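Local coordinates for protein polysialic acid O-acetyltransferase (PDB 3JQY) that transfers acetyl groups from acetyl-CoA to the sialic acid units of capsular polysialic acid, with a strong preference for long polymers, at residues Ile78-His89 and Ile98-Gly109; Ile158-Ile166 and Val176-Val184. All blocks are in the same frame, centred on the assembly; numbering follows the deposited sequence. Where two conformers were deposited one is given.

Overall arrangement
Both contacts stack successive coils of the same left-handed parallel beta-helix and touch the same two parallel sheets, their centres about 16 Å apart. Contact 1 is the more regular: two strands and the corner between them pair with their counterparts one coil later, burying 989 Å²; parallel backbone bonds run along both strand pairs, the register shifting by one residue at the corner, where an asparagine bridges the coils. Contact 2 buries 557 Å², joins one short strand pair (164-166 with 183-184) and lets isoleucines fill the inside of the coil, while its outer end carries a lysine probably involved in acetyl-CoA binding. Both are partly buried, apolar inside and polar at the surface.

Contact 1 (Ile78-His89 and Ile98-Gly109); sequences IFRGDNNYVRIH and IVATKGSKVIIG
With its CG beside the backbone N (chi1 -60°) and its amide turned across the chain (chi2 -74°), Asn-84 brings OD1 to the corner of the next coil. Ser-104 N gives OD1 a nearly straight bond of 2.7 Å, tilted from the carbonyl plane, and Gly-103 N adds a weak one at 2.8 Å. The other end of the amide, ND2, donates to Arg-80 O at 3.1 Å from above that carbonyl's plane, while Lys-102 N reaches the same oxygen. One side chain thus ties together two successive corners, and bonds at both ends fix its amide rotation. Gly-103 has a backbone shape that calls for glycine.

Inside the coil, Val-86 places CG2 3.9 Å from Ala-100 CB and lies alongside Val-106, pointing the same way. On the outer face, one of the two conformers of Ile-107 brings CD1 to the ring edge of Tyr-85, though the closeness is uncertain. Farther along, Ile-108 O receives both His-89 N and, from above its carbonyl plane, His-89 ND1 at 3.1 Å. The guanidinium of Arg-87 lies against one face of the His-89 ring and forms a salt bridge with Glu-67.

Strand 78-80 runs parallel to 98-101, and 85-88 to 105-108, the second pair at 2°. Strand 63-66 flanks 85-88 on its far side, and Ile-94 of strand 93-95 packs on Ile-88 and Ile-108.

Contact 2 (Ile158-Ile166 and Val176-Val184); sequences INWAKDIII and VSIMKGVSV
Segments 158-166 and 176-184 meet as neighbouring coils of the left-handed beta-helix of the hexapeptide-repeat transferases, here with a type II turn from Met-179 to Val-182 at the corner. Backbone bonds set the parallel pairing: Ile-165 N donates to Val-182 O at 3.0 Å, and Ile-165 O accepts from Val-184 N at 2.9 Å. Nearer the corner Gly-181 N gives Lys-162 O a weak bond. Gly-181 has a positive phi, and a CB there would sit tight against Lys-162 CB.

Apolar packing is centred on Ile-164 and Ile-178. Ile-164 CG2 comes 3.8 Å from Ile-178 CG2, the two side chains crossing at a slant, while its other branch, with CG1 beside the backbone N (chi1 -67°), brings CG1 against Met-179 O and CD1 to 3.5 Å from Ile-178 O. Replacing Ile-164 with an alanine would probably open a gap beside the Ile-178 and Met-179 carbonyls and leave Ile-178 CG2 without this methyl partner.

The polar end belongs to Lys-180, which probably helps bind acetyl-CoA, as in relatives. Its NZ forms a salt bridge with Asp-145, whose carboxylate also accepts from Asn-159 ND2; the same asparagine's OD1 accepts from Ile-149 N. On the way there the lysine's aliphatic chain passes the backbone of 158-166, and its CD lies 3.5 Å from Trp-160 O.

Contact 1 (Ile78-His89 and Ile98-Gly109)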
loop_
_atom_site.group_PDB
_atom_site.type_symbol
_atom_site.label_atom_id
_atom_site.label_comp_id
_atom_site.label_asym_id
_atom_site.label_seq_id
_atom_site.Cartn_x
_atom_site.Cartn_y
_atom_site.Cartn_z
ATOM N N ILE B 78 -14.463 -5.375 -17.831
ATOM C CA ILE B 78 -14.567 -4.360 -18.868
ATOM C C ILE B 78 -13.769 -4.787 -20.085
ATOM O O ILE B 78 -12.597 -5.151 -19.970
ATOM C CB ILE B 78 -14.063 -2.992 -18.381
ATOM C CG1 ILE B 78 -14.860 -2.547 -17.156
ATOM C CG2 ILE B 78 -14.161 -1.966 -19.510
ATOM C CD1 ILE B 78 -14.351 -1.276 -16.524
ATOM N N PHE B 79 -14.413 -4.753 -21.246
ATOM C CA PHE B 79 -13.754 -5.071 -22.512
ATOM C C PHE B 79 -13.505 -3.781 -23.287
ATOM O O PHE B 79 -14.453 -3.068 -23.623
ATOM C CB PHE B 79 -14.627 -6.008 -23.355
ATOM C CG PHE B 79 -14.709 -7.406 -22.819
ATOM C CD1 PHE B 79 -15.769 -7.792 -22.011
ATOM C CD2 PHE B 79 -13.723 -8.330 -23.113
ATOM C CE1 PHE B 79 -15.848 -9.080 -21.511
ATOM C CE2 PHE B 79 -13.797 -9.628 -22.618
ATOM C CZ PHE B 79 -14.857 -10.001 -21.818
ATOM N N ARG B 80 -12.240 -3.476 -23.551
ATOM C CA ARG B 80 -11.883 -2.293 -24.343
ATOM C C ARG B 80 -11.325 -2.740 -25.686
ATOM O O ARG B 80 -10.357 -3.492 -25.753
ATOM C CB ARG B 80 -10.861 -1.427 -23.599
ATOM C CG ARG B 80 -11.318 -0.959 -22.221
ATOM C CD ARG B 80 -10.429 0.172 -21.721
ATOM N NE ARG B 80 -10.530 0.380 -20.278
ATOM C CZ ARG B 80 -11.535 1.009 -19.680
ATOM N NH1 ARG B 80 -12.546 1.486 -20.395
ATOM N NH2 ARG B 80 -11.532 1.147 -18.361
ATOM N N GLY B 81 -11.939 -2.290 -26.771
ATOM C CA GLY B 81 -11.487 -2.727 -28.071
ATOM C C GLY B 81 -12.030 -4.105 -28.395
ATOM O O GLY B 81 -13.009 -4.551 -27.790
ATOM N N ASP B 82 -11.370 -4.794 -29.322
ATOM C CA ASP B 82 -11.945 -5.975 -29.963
ATOM C C ASP B 82 -11.176 -7.260 -29.692
ATOM O O ASP B 82 -9.991 -7.230 -29.346
ATOM C CB ASP B 82 -11.985 -5.774 -31.486
ATOM C CG ASP B 82 -12.604 -4.451 -31.897
ATOM O OD1 ASP B 82 -13.399 -3.880 -31.124
ATOM O OD2 ASP B 82 -12.293 -3.980 -33.013
ATOM N N ASN B 83 -11.862 -8.386 -29.873
ATOM C CA ASN B 83 -11.230 -9.695 -29.882
ATOM C C ASN B 83 -10.577 -10.075 -28.558
ATOM O O ASN B 83 -9.601 -10.832 -28.539
ATOM C CB ASN B 83 -10.203 -9.775 -31.016
ATOM C CG ASN B 83 -10.814 -9.471 -32.373
ATOM O OD1 ASN B 83 -11.846 -10.032 -32.736
ATOM N ND2 ASN B 83 -10.180 -8.579 -33.125
ATOM N N ASN B 84 -11.103 -9.534 -27.464
ATOM C CA ASN B 84 -10.686 -9.934 -26.121
ATOM C C ASN B 84 -11.429 -11.183 -25.667
ATOM O O ASN B 84 -12.512 -11.483 -26.170
ATOM C CB ASN B 84 -10.973 -8.814 -25.111
ATOM C CG ASN B 84 -10.234 -7.528 -25.434
ATOM O OD1 ASN B 84 -9.029 -7.430 -25.244
ATOM N ND2 ASN B 84 -10.968 -6.530 -25.896
ATOM N N TYR B 85 -10.858 -11.888 -24.692
ATOM C CA TYR B 85 -11.389 -13.173 -24.230
ATOM C C TYR B 85 -11.108 -13.288 -22.741
ATOM O O TYR B 85 -9.967 -13.130 -22.309
ATOM C CB TYR B 85 -10.683 -14.308 -24.974
ATOM C CG TYR B 85 -11.073 -15.720 -24.578
ATOM C CD1 TYR B 85 -12.172 -16.350 -25.150
ATOM C CD2 TYR B 85 -10.316 -16.434 -23.654
ATOM C CE1 TYR B 85 -12.515 -17.651 -24.803
ATOM C CE2 TYR B 85 -10.651 -17.734 -23.301
ATOM C CZ TYR B 85 -11.748 -18.335 -23.875
ATOM O OH TYR B 85 -12.070 -19.623 -23.513
ATOM N N VAL B 86 -12.153 -13.528 -21.958
ATOM C CA VAL B 86 -12.005 -13.761 -20.524
ATOM C C VAL B 86 -12.762 -15.041 -20.175
ATOM O O VAL B 86 -13.945 -15.182 -20.504
ATOM C CB VAL B 86 -12.565 -12.586 -19.686
ATOM C CG1 VAL B 86 -12.486 -12.891 -18.186
ATOM C CG2 VAL B 86 -11.815 -11.289 -20.004
ATOM N N ARG B 87 -12.076 -15.978 -19.525
ATOM C CA ARG B 87 -12.713 -17.223 -19.125
ATOM C C ARG B 87 -12.423 -17.508 -17.669
ATOM O O ARG B 87 -11.258 -17.552 -17.251
ATOM C CB ARG B 87 -12.230 -18.402 -19.971
ATOM C CG ARG B 87 -12.857 -19.734 -19.567
ATOM C CD ARG B 87 -12.301 -20.892 -20.411
ATOM N NE ARG B 87 -12.883 -22.182 -20.024
ATOM C CZ ARG B 87 -12.556 -23.351 -20.571
ATOM N NH1 ARG B 87 -11.643 -23.406 -21.533
ATOM N NH2 ARG B 87 -13.139 -24.470 -20.152
ATOM N N ILE B 88 -13.487 -17.698 -16.903
ATOM C CA ILE B 88 -13.360 -17.999 -15.488
ATOM C C ILE B 88 -13.863 -19.416 -15.240
ATOM O O ILE B 88 -15.040 -19.708 -15.428
ATOM C CB ILE B 88 -14.135 -16.983 -14.643
ATOM C CG1 ILE B 88 -13.622 -15.565 -14.929
ATOM C CG2 ILE B 88 -14.018 -17.315 -13.159
ATOM C CD1 ILE B 88 -14.322 -14.479 -14.144
ATOM N N HIS B 89 -12.954 -20.293 -14.826
ATOM C CA HIS B 89 -13.255 -21.724 -14.713
ATOM C C HIS B 89 -14.065 -22.087 -13.468
ATOM O O HIS B 89 -14.090 -21.347 -12.486
ATOM C CB HIS B 89 -11.962 -22.542 -14.717
ATOM C CG HIS B 89 -11.335 -22.700 -16.069
ATOM N ND1 HIS B 89 -10.718 -21.663 -16.734
ATOM C CD2 HIS B 89 -11.197 -23.790 -16.862
ATOM C CE1 HIS B 89 -10.241 -22.101 -17.885
ATOM N NE2 HIS B 89 -10.519 -23.389 -17.988
ATOM N N ILE B 98 -11.551 -6.723 -13.756
ATOM C CA ILE B 98 -10.750 -7.284 -14.832
ATOM C C ILE B 98 -10.948 -6.442 -16.082
ATOM O O ILE B 98 -12.062 -6.322 -16.577
ATOM C CB ILE B 98 -11.170 -8.727 -15.166
ATOM C CG1 ILE B 98 -10.975 -9.645 -13.952
ATOM C CG2 ILE B 98 -10.380 -9.238 -16.365
ATOM C CD1 ILE B 98 -11.500 -11.060 -14.183
ATOM N N VAL B 99 -9.870 -5.858 -16.589
ATOM C CA VAL B 99 -9.954 -5.070 -17.814
ATOM C C VAL B 99 -9.142 -5.747 -18.915
ATOM O O VAL B 99 -7.923 -5.895 -18.795
ATOM C CB VAL B 99 -9.484 -3.616 -17.586
ATOM C CG1 VAL B 99 -9.645 -2.783 -18.861
ATOM C CG2 VAL B 99 -10.263 -2.994 -16.427
ATOM N N ALA B 100 -9.837 -6.158 -19.977
ATOM C CA ALA B 100 -9.229 -6.837 -21.123
ATOM C C ALA B 100 -9.220 -5.881 -22.303
ATOM O O ALA B 100 -10.275 -5.494 -22.805
ATOM C CB ALA B 100 -10.006 -8.112 -21.471
ATOM N N THR B 101 -8.026 -5.506 -22.743
ATOM C CA THR B 101 -7.872 -4.366 -23.641
ATOM C C THR B 101 -7.173 -4.748 -24.933
ATOM O O THR B 101 -6.100 -5.356 -24.918
ATOM C CB THR B 101 -7.045 -3.245 -22.962
ATOM O OG1 THR B 101 -7.741 -2.758 -21.808
ATOM C CG2 THR B 101 -6.801 -2.095 -23.926
ATOM N N LYS B 102 -7.783 -4.404 -26.037
ATOM C CA LYS B 102 -7.175 -4.555 -27.329
ATOM C C LYS B 102 -6.625 -5.919 -27.703
ATOM O O LYS B 102 -5.524 -6.057 -28.185
ATOM C CB LYS B 102 -6.107 -3.520 -27.512
ATOM C CG LYS B 102 -6.651 -2.152 -27.613
ATOM C CD LYS B 102 -5.574 -1.121 -27.465
ATOM C CE LYS B 102 -6.060 0.141 -27.875
ATOM N NZ LYS B 102 -6.145 1.092 -26.829
ATOM N N GLY B 103 -7.455 -6.907 -27.504
ATOM C CA GLY B 103 -7.109 -8.258 -27.905
ATOM C C GLY B 103 -6.336 -9.010 -26.845
ATOM O O GLY B 103 -5.382 -9.721 -27.156
ATOM N N SER B 104 -6.747 -8.857 -25.589
ATOM C CA SER B 104 -6.099 -9.562 -24.493
ATOM C C SER B 104 -6.901 -10.801 -24.093
ATOM O O SER B 104 -8.098 -10.890 -24.361
ATOM C CB SER B 104 -5.946 -8.634 -23.285
ATOM O OG SER B 104 -5.074 -7.552 -23.580
ATOM N N LYS B 105 -6.224 -11.749 -23.451
ATOM C CA LYS B 105 -6.861 -12.935 -22.893
ATOM C C LYS B 105 -6.607 -12.987 -21.393
ATOM O O LYS B 105 -5.478 -12.839 -20.943
ATOM C CB LYS B 105 -6.306 -14.204 -23.541
ATOM C CG LYS B 105 -6.536 -14.311 -25.034
ATOM C CD LYS B 105 -6.092 -15.684 -25.538
ATOM C CE LYS B 105 -5.741 -15.657 -27.017
ATOM N NZ LYS B 105 -6.907 -15.299 -27.871
ATOM N N VAL B 106 -7.661 -13.184 -20.614
ATOM C CA VAL B 106 -7.509 -13.316 -19.171
ATOM C C VAL B 106 -8.198 -14.614 -18.798
ATOM O O VAL B 106 -9.369 -14.800 -19.101
ATOM C CB VAL B 106 -8.133 -12.136 -18.413
ATOM C CG1 VAL B 106 -8.025 -12.345 -16.902
ATOM C CG2 VAL B 106 -7.443 -10.824 -18.817
ATOM N N ILE B 107 -7.453 -15.517 -18.173
ATOM C CA ILE B 107 -7.971 -16.830 -17.809
ATOM C C ILE B 107 -7.729 -17.083 -16.333
ATOM O O ILE B 107 -6.635 -16.849 -15.834
ATOM C CB ILE B 107 -7.280 -17.962 -18.605
ATOM C CG1 ILE B 107 -7.283 -17.661 -20.107
ATOM C CG2 ILE B 107 -7.935 -19.310 -18.297
ATOM C CD1 ILE B 107 -8.651 -17.410 -20.686
ATOM N N ILE B 108 -8.757 -17.561 -15.643
ATOM C CA ILE B 108 -8.649 -17.889 -14.230
ATOM C C ILE B 108 -9.080 -19.340 -14.028
ATOM O O ILE B 108 -10.192 -19.717 -14.383
ATOM C CB ILE B 108 -9.517 -16.946 -13.404
ATOM C CG1 ILE B 108 -9.034 -15.498 -13.606
ATOM C CG2 ILE B 108 -9.488 -17.346 -11.930
ATOM C CD1 ILE B 108 -9.897 -14.458 -12.939
ATOM N N GLY B 109 -8.185 -20.153 -13.479
ATOM C CA GLY B 109 -8.382 -21.592 -13.411
ATOM C C GLY B 109 -9.368 -22.069 -12.357
ATOM O O GLY B 109 -9.933 -21.282 -11.603
HETATM O O HOH W 1 -8.203 -12.783 -27.328
#

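Contact 2 (Ile158-Ile166 and Val176-Val184)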
loop_
_atom_site.group_PDB
_atom_site.type_symbol
_atom_site.label_atom_id
_atom_site.label_comp_id
_atom_site.label_asym_id
_atom_site.label_seq_id
_atom_site.Cartn_x
_atom_site.Cartn_y
_atom_site.Cartn_z
ATOM N N ILE B 158 10.258 0.876 -25.380
ATOM C CA ILE B 158 10.907 -0.256 -24.729
ATOM C C ILE B 158 10.144 -0.857 -23.548
ATOM O O ILE B 158 10.688 -1.699 -22.830
ATOM C CB ILE B 158 12.334 0.092 -24.249
ATOM C CG1 ILE B 158 12.306 1.297 -23.300
ATOM C CG2 ILE B 158 13.241 0.339 -25.438
ATOM C CD1 ILE B 158 13.625 1.576 -22.616
ATOM N N ASN B 159 8.904 -0.427 -23.333
ATOM C CA ASN B 159 8.099 -1.008 -22.257
ATOM C C ASN B 159 6.781 -1.560 -22.779
ATOM O O ASN B 159 5.718 -1.307 -22.203
ATOM C CB ASN B 159 7.832 0.008 -21.141
ATOM C CG ASN B 159 6.878 1.105 -21.569
ATOM O OD1 ASN B 159 6.799 1.452 -22.751
ATOM N ND2 ASN B 159 6.140 1.656 -20.608
ATOM N N TRP B 160 6.848 -2.300 -23.882
ATOM C CA TRP B 160 5.671 -2.977 -24.413
ATOM C C TRP B 160 5.073 -3.904 -23.349
ATOM O O TRP B 160 5.793 -4.474 -22.532
ATOM C CB TRP B 160 6.035 -3.786 -25.664
ATOM C CG TRP B 160 6.443 -2.942 -26.850
ATOM C CD1 TRP B 160 7.704 -2.787 -27.354
ATOM C CD2 TRP B 160 5.580 -2.156 -27.682
ATOM N NE1 TRP B 160 7.678 -1.945 -28.444
ATOM C CE2 TRP B 160 6.387 -1.544 -28.664
ATOM C CE3 TRP B 160 4.204 -1.900 -27.685
ATOM C CZ2 TRP B 160 5.863 -0.700 -29.642
ATOM C CZ3 TRP B 160 3.683 -1.063 -28.659
ATOM C CH2 TRP B 160 4.512 -0.472 -29.624
ATOM N N ALA B 161 3.751 -4.044 -23.361
ATOM C CA ALA B 161 3.081 -4.966 -22.450
ATOM C C ALA B 161 3.621 -6.376 -22.635
ATOM O O ALA B 161 3.991 -6.767 -23.750
ATOM C CB ALA B 161 1.575 -4.939 -22.676
ATOM N N LYS B 162 3.653 -7.138 -21.542
ATOM C CA LYS B 162 4.146 -8.517 -21.553
ATOM C C LYS B 162 3.289 -9.392 -20.631
ATOM O O LYS B 162 2.852 -8.939 -19.570
ATOM C CB LYS B 162 5.610 -8.571 -21.125
ATOM C CG LYS B 162 6.548 -7.791 -22.048
ATOM C CD LYS B 162 8.011 -8.091 -21.748
ATOM C CE LYS B 162 8.930 -7.361 -22.722
ATOM N NZ LYS B 162 8.493 -7.534 -24.141
ATOM N N ASP B 163 3.063 -10.637 -21.043
ATOM C CA ASP B 163 2.164 -11.550 -20.331
ATOM C C ASP B 163 2.539 -11.780 -18.866
ATOM O O ASP B 163 3.716 -11.823 -18.505
ATOM C CB ASP B 163 2.131 -12.928 -21.009
ATOM C CG ASP B 163 1.573 -12.891 -22.422
ATOM O OD1 ASP B 163 1.078 -11.841 -22.878
ATOM O OD2 ASP B 163 1.632 -13.944 -23.084
ATOM N N ILE B 164 1.523 -11.974 -18.031
ATOM C CA ILE B 164 1.737 -12.446 -16.669
ATOM C C ILE B 164 1.149 -13.845 -16.555
ATOM O O ILE B 164 0.020 -14.085 -16.968
ATOM C CB ILE B 164 1.070 -11.519 -15.625
ATOM C CG1 ILE B 164 1.781 -10.165 -15.613
ATOM C CG2 ILE B 164 1.135 -12.147 -14.247
ATOM C CD1 ILE B 164 1.013 -9.054 -14.932
ATOM N N ILE B 165 1.923 -14.768 -16.007
ATOM C CA ILE B 165 1.502 -16.162 -15.924
ATOM C C ILE B 165 1.701 -16.680 -14.511
ATOM O O ILE B 165 2.829 -16.905 -14.075
ATOM C CB ILE B 165 2.285 -17.057 -16.916
ATOM C CG1 ILE B 165 2.194 -16.495 -18.335
ATOM C CG2 ILE B 165 1.756 -18.486 -16.877
ATOM C CD1 ILE B 165 0.782 -16.329 -18.850
ATOM N N ILE B 166 0.601 -16.831 -13.786
ATOM C CA ILE B 166 0.649 -17.432 -12.463
ATOM C C ILE B 166 0.288 -18.908 -12.591
ATOM O O ILE B 166 -0.814 -19.251 -12.996
ATOM C CB ILE B 166 -0.308 -16.716 -11.491
ATOM C CG1 ILE B 166 0.008 -15.216 -11.460
ATOM C CG2 ILE B 166 -0.229 -17.341 -10.097
ATOM C CD1 ILE B 166 -0.976 -14.394 -10.678
ATOM N N VAL B 176 -0.192 -6.958 -3.028
ATOM C CA VAL B 176 0.909 -7.335 -3.910
ATOM C C VAL B 176 0.607 -6.844 -5.312
ATOM O O VAL B 176 -0.534 -6.912 -5.750
ATOM C CB VAL B 176 1.019 -8.868 -4.008
ATOM C CG1 VAL B 176 1.838 -9.283 -5.237
ATOM C CG2 VAL B 176 1.622 -9.448 -2.735
ATOM N N SER B 177 1.630 -6.356 -6.008
ATOM C CA SER B 177 1.535 -6.126 -7.447
ATOM C C SER B 177 2.478 -7.079 -8.147
ATOM O O SER B 177 3.639 -7.251 -7.740
ATOM C CB SER B 177 1.913 -4.693 -7.815
ATOM O OG SER B 177 0.855 -3.804 -7.533
ATOM N N ILE B 178 1.970 -7.708 -9.192
ATOM C CA ILE B 178 2.812 -8.468 -10.098
ATOM C C ILE B 178 2.885 -7.688 -11.406
ATOM O O ILE B 178 1.858 -7.375 -12.007
ATOM C CB ILE B 178 2.265 -9.881 -10.311
ATOM C CG1 ILE B 178 2.249 -10.640 -8.983
ATOM C CG2 ILE B 178 3.110 -10.636 -11.323
ATOM C CD1 ILE B 178 1.816 -12.082 -9.110
ATOM N N MET B 179 4.101 -7.347 -11.824
ATOM C CA MET B 179 4.302 -6.487 -12.995
ATOM C C MET B 179 4.475 -7.269 -14.298
ATOM O O MET B 179 4.444 -8.500 -14.304
ATOM C CB MET B 179 5.491 -5.547 -12.766
ATOM C CG MET B 179 5.347 -4.646 -11.541
ATOM S SD MET B 179 3.763 -3.765 -11.508
ATOM C CE MET B 179 4.138 -2.430 -10.369
ATOM N N LYS B 180 4.647 -6.552 -15.409
ATOM C CA LYS B 180 4.569 -7.199 -16.715
ATOM C C LYS B 180 5.680 -8.221 -16.950
ATOM O O LYS B 180 6.811 -8.060 -16.472
ATOM C CB LYS B 180 4.557 -6.165 -17.843
ATOM C CG LYS B 180 5.871 -5.404 -18.013
ATOM C CD LYS B 180 5.690 -4.280 -19.029
ATOM C CE LYS B 180 6.951 -3.443 -19.170
ATOM N NZ LYS B 180 7.339 -2.807 -17.874
ATOM N N GLY B 181 5.338 -9.283 -17.667
ATOM C CA GLY B 181 6.315 -10.260 -18.110
ATOM C C GLY B 181 6.723 -11.256 -17.045
ATOM O O GLY B 181 7.657 -12.031 -17.243
ATOM N N VAL B 182 6.028 -11.242 -15.914
ATOM C CA VAL B 182 6.399 -12.107 -14.806
ATOM C C VAL B 182 5.648 -13.440 -14.827
ATOM O O VAL B 182 4.428 -13.483 -15.012
ATOM C CB VAL B 182 6.153 -11.412 -13.446
ATOM C CG1 VAL B 182 6.291 -12.413 -12.292
ATOM C CG2 VAL B 182 7.113 -10.251 -13.268
ATOM N N SER B 183 6.399 -14.523 -14.644
ATOM C CA SER B 183 5.833 -15.845 -14.405
ATOM C C SER B 183 6.125 -16.238 -12.962
ATOM O O SER B 183 7.224 -15.991 -12.458
ATOM C CB SER B 183 6.475 -16.872 -15.336
ATOM O OG SER B 183 6.081 -16.648 -16.677
ATOM N N VAL B 184 5.141 -16.846 -12.304
ATOM C CA VAL B 184 5.322 -17.396 -10.963
ATOM C C VAL B 184 5.082 -18.899 -11.003
ATOM O O VAL B 184 3.997 -19.353 -11.364
ATOM C CB VAL B 184 4.362 -16.770 -9.944
ATOM C CG1 VAL B 184 4.565 -17.413 -8.581
ATOM C CG2 VAL B 184 4.585 -15.260 -9.857
#